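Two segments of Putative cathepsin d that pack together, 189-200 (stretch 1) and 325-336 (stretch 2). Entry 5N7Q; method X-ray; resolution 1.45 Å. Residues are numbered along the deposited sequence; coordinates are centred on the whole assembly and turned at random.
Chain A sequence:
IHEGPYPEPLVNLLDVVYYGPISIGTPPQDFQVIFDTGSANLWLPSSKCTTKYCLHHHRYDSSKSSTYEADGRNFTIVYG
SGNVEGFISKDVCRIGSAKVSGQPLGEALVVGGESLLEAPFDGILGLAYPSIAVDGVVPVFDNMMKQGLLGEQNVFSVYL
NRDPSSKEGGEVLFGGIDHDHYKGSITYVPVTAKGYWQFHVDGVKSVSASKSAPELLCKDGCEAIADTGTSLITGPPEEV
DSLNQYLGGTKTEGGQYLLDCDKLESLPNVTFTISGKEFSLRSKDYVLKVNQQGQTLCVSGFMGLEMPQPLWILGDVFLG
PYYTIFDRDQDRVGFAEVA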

# COMPACT_ATOMS: atom_id res chain seq x y z
N VAL A 189 6.74 13.42 -10.02
CA VAL A 189 7.23 12.53 -11.07
C VAL A 189 5.99 12.11 -11.89
O VAL A 189 4.95 11.75 -11.33
CB VAL A 189 8.03 11.32 -10.49
CG1 VAL A 189 7.18 10.43 -9.60
CG2 VAL A 189 8.73 10.57 -11.60
N PRO A 190 6.07 12.17 -13.22
CA PRO A 190 4.89 11.78 -13.99
C PRO A 190 4.68 10.28 -13.98
O PRO A 190 5.64 9.50 -14.05
CB PRO A 190 5.22 12.23 -15.42
CG PRO A 190 6.68 12.41 -15.46
CD PRO A 190 7.17 12.67 -14.07
N VAL A 191 3.42 9.84 -13.92
CA VAL A 191 3.14 8.40 -14.12
C VAL A 191 3.55 8.02 -15.55
O VAL A 191 3.37 8.78 -16.48
CB VAL A 191 1.65 8.08 -13.81
CG1 VAL A 191 1.26 6.68 -14.23
CG2 VAL A 191 1.34 8.34 -12.35
N THR A 192 4.08 6.83 -15.68
CA THR A 192 4.40 6.22 -16.97
C THR A 192 3.21 5.35 -17.38
O THR A 192 2.23 5.87 -17.91
CB THR A 192 5.72 5.44 -16.87
OG1 THR A 192 5.67 4.53 -15.76
CG2 THR A 192 6.88 6.40 -16.68
N ALA A 193 3.26 4.06 -17.10
CA ALA A 193 2.17 3.13 -17.43
C ALA A 193 1.08 3.26 -16.38
O ALA A 193 1.31 3.01 -15.19
CB ALA A 193 2.71 1.72 -17.48
N LYS A 194 -0.12 3.64 -16.82
CA LYS A 194 -1.26 3.84 -15.91
C LYS A 194 -1.93 2.50 -15.55
O LYS A 194 -2.68 1.93 -16.34
CB LYS A 194 -2.26 4.83 -16.51
CG LYS A 194 -1.71 6.26 -16.55
CD LYS A 194 -2.55 7.16 -17.46
CE LYS A 194 -3.99 7.21 -17.04
NZ LYS A 194 -4.76 8.34 -17.69
N GLY A 195 -1.61 2.00 -14.36
CA GLY A 195 -2.14 0.71 -13.88
C GLY A 195 -1.89 0.70 -12.40
O GLY A 195 -2.74 1.11 -11.58
N TYR A 196 -0.66 0.32 -12.04
CA TYR A 196 -0.09 0.78 -10.80
C TYR A 196 0.18 2.28 -10.91
O TYR A 196 0.12 2.87 -12.00
CB TYR A 196 1.22 0.06 -10.47
CG TYR A 196 1.16 -1.47 -10.47
CD1 TYR A 196 0.33 -2.16 -9.60
CD2 TYR A 196 2.03 -2.21 -11.27
CE1 TYR A 196 0.29 -3.54 -9.59
CE2 TYR A 196 2.02 -3.60 -11.25
CZ TYR A 196 1.14 -4.26 -10.40
OH TYR A 196 1.14 -5.66 -10.40
N TRP A 197 0.50 2.88 -9.78
CA TRP A 197 1.03 4.23 -9.73
C TRP A 197 2.53 4.16 -10.03
O TRP A 197 3.35 4.09 -9.12
CB TRP A 197 0.74 4.87 -8.38
CG TRP A 197 -0.70 5.26 -8.25
CD1 TRP A 197 -1.74 4.53 -7.71
CD2 TRP A 197 -1.28 6.52 -8.65
NE1 TRP A 197 -2.90 5.26 -7.76
CE2 TRP A 197 -2.63 6.48 -8.31
CE3 TRP A 197 -0.75 7.68 -9.23
CZ2 TRP A 197 -3.48 7.56 -8.54
CZ3 TRP A 197 -1.57 8.73 -9.48
CH2 TRP A 197 -2.94 8.68 -9.10
N GLN A 198 2.85 4.05 -11.32
CA GLN A 198 4.17 3.67 -11.81
C GLN A 198 4.90 4.87 -12.41
O GLN A 198 4.27 5.73 -13.05
CB GLN A 198 4.03 2.57 -12.85
CG GLN A 198 5.32 1.90 -13.29
CD GLN A 198 5.08 0.66 -14.12
OE1 GLN A 198 4.15 -0.12 -13.85
NE2 GLN A 198 5.90 0.46 -15.13
N PHE A 199 6.21 4.92 -12.22
CA PHE A 199 7.03 6.05 -12.68
C PHE A 199 8.48 5.63 -12.82
O PHE A 199 8.87 4.54 -12.38
CB PHE A 199 6.90 7.24 -11.71
CG PHE A 199 7.10 6.86 -10.28
CD1 PHE A 199 8.37 6.85 -9.72
CD2 PHE A 199 6.03 6.43 -9.50
CE1 PHE A 199 8.56 6.45 -8.40
CE2 PHE A 199 6.22 6.05 -8.19
CZ PHE A 199 7.49 6.04 -7.64
N HIS A 200 9.26 6.53 -13.41
CA HIS A 200 10.69 6.31 -13.62
C HIS A 200 11.51 6.81 -12.43
O HIS A 200 11.29 7.89 -11.88
CB HIS A 200 11.11 7.02 -14.90
CG HIS A 200 12.56 6.85 -15.24
ND1 HIS A 200 13.07 5.68 -15.75
CD2 HIS A 200 13.60 7.71 -15.16
CE1 HIS A 200 14.36 5.82 -15.95
NE2 HIS A 200 14.72 7.03 -15.59
N ILE A 325 1.55 12.11 -2.61
CA ILE A 325 0.38 12.67 -3.29
C ILE A 325 0.14 11.86 -4.56
O ILE A 325 1.02 11.75 -5.41
CB ILE A 325 0.59 14.14 -3.69
CG1 ILE A 325 0.80 15.06 -2.46
CG2 ILE A 325 -0.63 14.65 -4.43
CD1 ILE A 325 2.18 14.98 -1.83
N PHE A 326 -1.06 11.29 -4.68
CA PHE A 326 -1.49 10.50 -5.83
C PHE A 326 -2.49 11.37 -6.60
O PHE A 326 -3.62 11.57 -6.15
CB PHE A 326 -2.13 9.20 -5.35
CG PHE A 326 -1.19 8.29 -4.61
CD1 PHE A 326 -0.97 8.47 -3.23
CD2 PHE A 326 -0.57 7.26 -5.27
CE1 PHE A 326 -0.10 7.61 -2.56
CE2 PHE A 326 0.30 6.41 -4.60
CZ PHE A 326 0.51 6.58 -3.23
N ASP A 327 -2.07 11.89 -7.75
CA ASP A 327 -2.80 12.93 -8.48
C ASP A 327 -3.38 12.38 -9.78
O ASP A 327 -2.64 12.13 -10.73
CB ASP A 327 -1.83 14.10 -8.71
CG ASP A 327 -2.41 15.28 -9.47
OD1 ASP A 327 -3.45 15.12 -10.15
OD2 ASP A 327 -1.78 16.38 -9.35
N ARG A 328 -4.71 12.24 -9.81
CA ARG A 328 -5.40 11.73 -10.99
C ARG A 328 -5.75 12.84 -11.96
O ARG A 328 -6.05 12.56 -13.12
CB ARG A 328 -6.70 10.96 -10.62
CG ARG A 328 -6.41 9.62 -9.96
CD ARG A 328 -5.90 8.57 -10.95
NE ARG A 328 -6.91 8.31 -11.97
CZ ARG A 328 -7.91 7.44 -11.86
NH1 ARG A 328 -8.05 6.71 -10.76
NH2 ARG A 328 -8.82 7.33 -12.83
N ASP A 329 -5.68 14.11 -11.55
CA ASP A 329 -5.92 15.21 -12.52
C ASP A 329 -4.78 15.33 -13.52
O ASP A 329 -4.99 15.60 -14.70
CB ASP A 329 -6.08 16.54 -11.78
CG ASP A 329 -7.46 16.66 -11.14
OD1 ASP A 329 -8.44 16.24 -11.80
OD2 ASP A 329 -7.53 17.18 -10.01
N GLN A 330 -3.56 15.10 -13.05
CA GLN A 330 -2.37 15.24 -13.90
C GLN A 330 -1.57 13.94 -14.09
O GLN A 330 -0.56 13.96 -14.78
CB GLN A 330 -1.45 16.32 -13.36
CG GLN A 330 -2.11 17.68 -13.27
CD GLN A 330 -1.11 18.79 -13.09
OE1 GLN A 330 -0.17 18.93 -13.88
NE2 GLN A 330 -1.31 19.60 -12.07
N ASP A 331 -2.06 12.83 -13.55
CA ASP A 331 -1.39 11.53 -13.63
C ASP A 331 0.09 11.65 -13.19
O ASP A 331 1.02 11.46 -13.96
CB ASP A 331 -1.49 10.95 -15.06
CG ASP A 331 -2.89 10.41 -15.36
OD1 ASP A 331 -3.56 9.87 -14.45
OD2 ASP A 331 -3.37 10.53 -16.52
N ARG A 332 0.25 12.05 -11.94
CA ARG A 332 1.59 12.23 -11.38
C ARG A 332 1.56 11.84 -9.90
O ARG A 332 0.50 11.73 -9.27
CB ARG A 332 2.07 13.67 -11.58
CG ARG A 332 1.26 14.71 -10.82
CD ARG A 332 1.64 16.12 -11.17
NE ARG A 332 0.85 17.05 -10.36
CZ ARG A 332 1.16 18.32 -10.12
NH1 ARG A 332 2.25 18.87 -10.65
NH2 ARG A 332 0.33 19.04 -9.38
N VAL A 333 2.75 11.56 -9.39
CA VAL A 333 2.98 11.21 -7.99
C VAL A 333 3.88 12.27 -7.41
O VAL A 333 4.89 12.64 -8.04
CB VAL A 333 3.60 9.80 -7.82
CG1 VAL A 333 3.87 9.52 -6.33
CG2 VAL A 333 2.71 8.71 -8.42
N GLY A 334 3.55 12.73 -6.20
CA GLY A 334 4.34 13.74 -5.51
C GLY A 334 4.92 13.13 -4.23
O GLY A 334 4.23 12.36 -3.53
N PHE A 335 6.16 13.53 -3.89
CA PHE A 335 6.82 13.08 -2.66
C PHE A 335 7.35 14.31 -1.90
O PHE A 335 7.93 15.20 -2.50
CB PHE A 335 7.99 12.13 -2.90
CG PHE A 335 7.60 10.82 -3.53
CD1 PHE A 335 6.83 9.88 -2.84
CD2 PHE A 335 7.99 10.52 -4.83
CE1 PHE A 335 6.48 8.67 -3.43
CE2 PHE A 335 7.63 9.33 -5.42
CZ PHE A 335 6.89 8.41 -4.73
N ALA A 336 7.18 14.32 -0.60
CA ALA A 336 7.81 15.35 0.25
C ALA A 336 8.21 14.73 1.59
O ALA A 336 7.54 13.86 2.09
CB ALA A 336 6.89 16.53 0.48
O HOH W 1 1.75 10.92 -16.78

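How do the two backbones satisfy one another? V189 and V333 form an antiparallel hydrogen-bonded pair: V189 N donates to V333 O at 2.8 Å, and V333 N returns a nearly straight bond to V189 O at 2.9 Å. P190 has no amide hydrogen to give, and it falls opposite R332 in a non-hydrogen-bonded pair, where none is asked of it. One residue on, V191 N donates to D331 O at 2.9 Å. A water then donates to both V191 O (2.7 Å) and D331 O (3.0 Å), so D331 O accepts twice.

What answers the charges? K194 reaches D331 with chi3 in p, and NZ lies 2.8 Å from OD2 in a salt bridge; D331 OD1 is satisfied elsewhere in the structure. R332 turns the end of its side chain away from stretch 1 and serves its own hairpin, with NE 2.9 Å from D327 OD2 in a second salt bridge. The other oxygen, D327 OD1, accepts from Q330 N at 2.9 Å and, weakly, from D329 N, so the carboxylate braces the turn.

Where does W197 go? W197 is buried, and stretch 2 covers more of it (134 Å²) than of any other residue in stretch 1; no residue of stretch 2 has as much covered in return. F326 presents its edge to the indole face, with W197 CD2 3.5 Å from F326 CD2, and F326 CB sits over the six-membered ring. R328 adds aliphatic carbon, its CD 3.5 Å from W197 CH2, while the polar NE1 of W197 is hydrogen-bonded elsewhere.

What fills the remaining apolar space? V333 is buried among V189, V191, W197 and F199; its CG2 approaches W197 CE3 at 3.7 Å and F199 CD2 at 4.2 Å. Beyond it, F335 directs its edge toward the F199 face in an offset arrangement, F199 CZ to F335 CZ being 3.8 Å. Apart from the indole NE1, these side chains carry no donors or acceptors to satisfy.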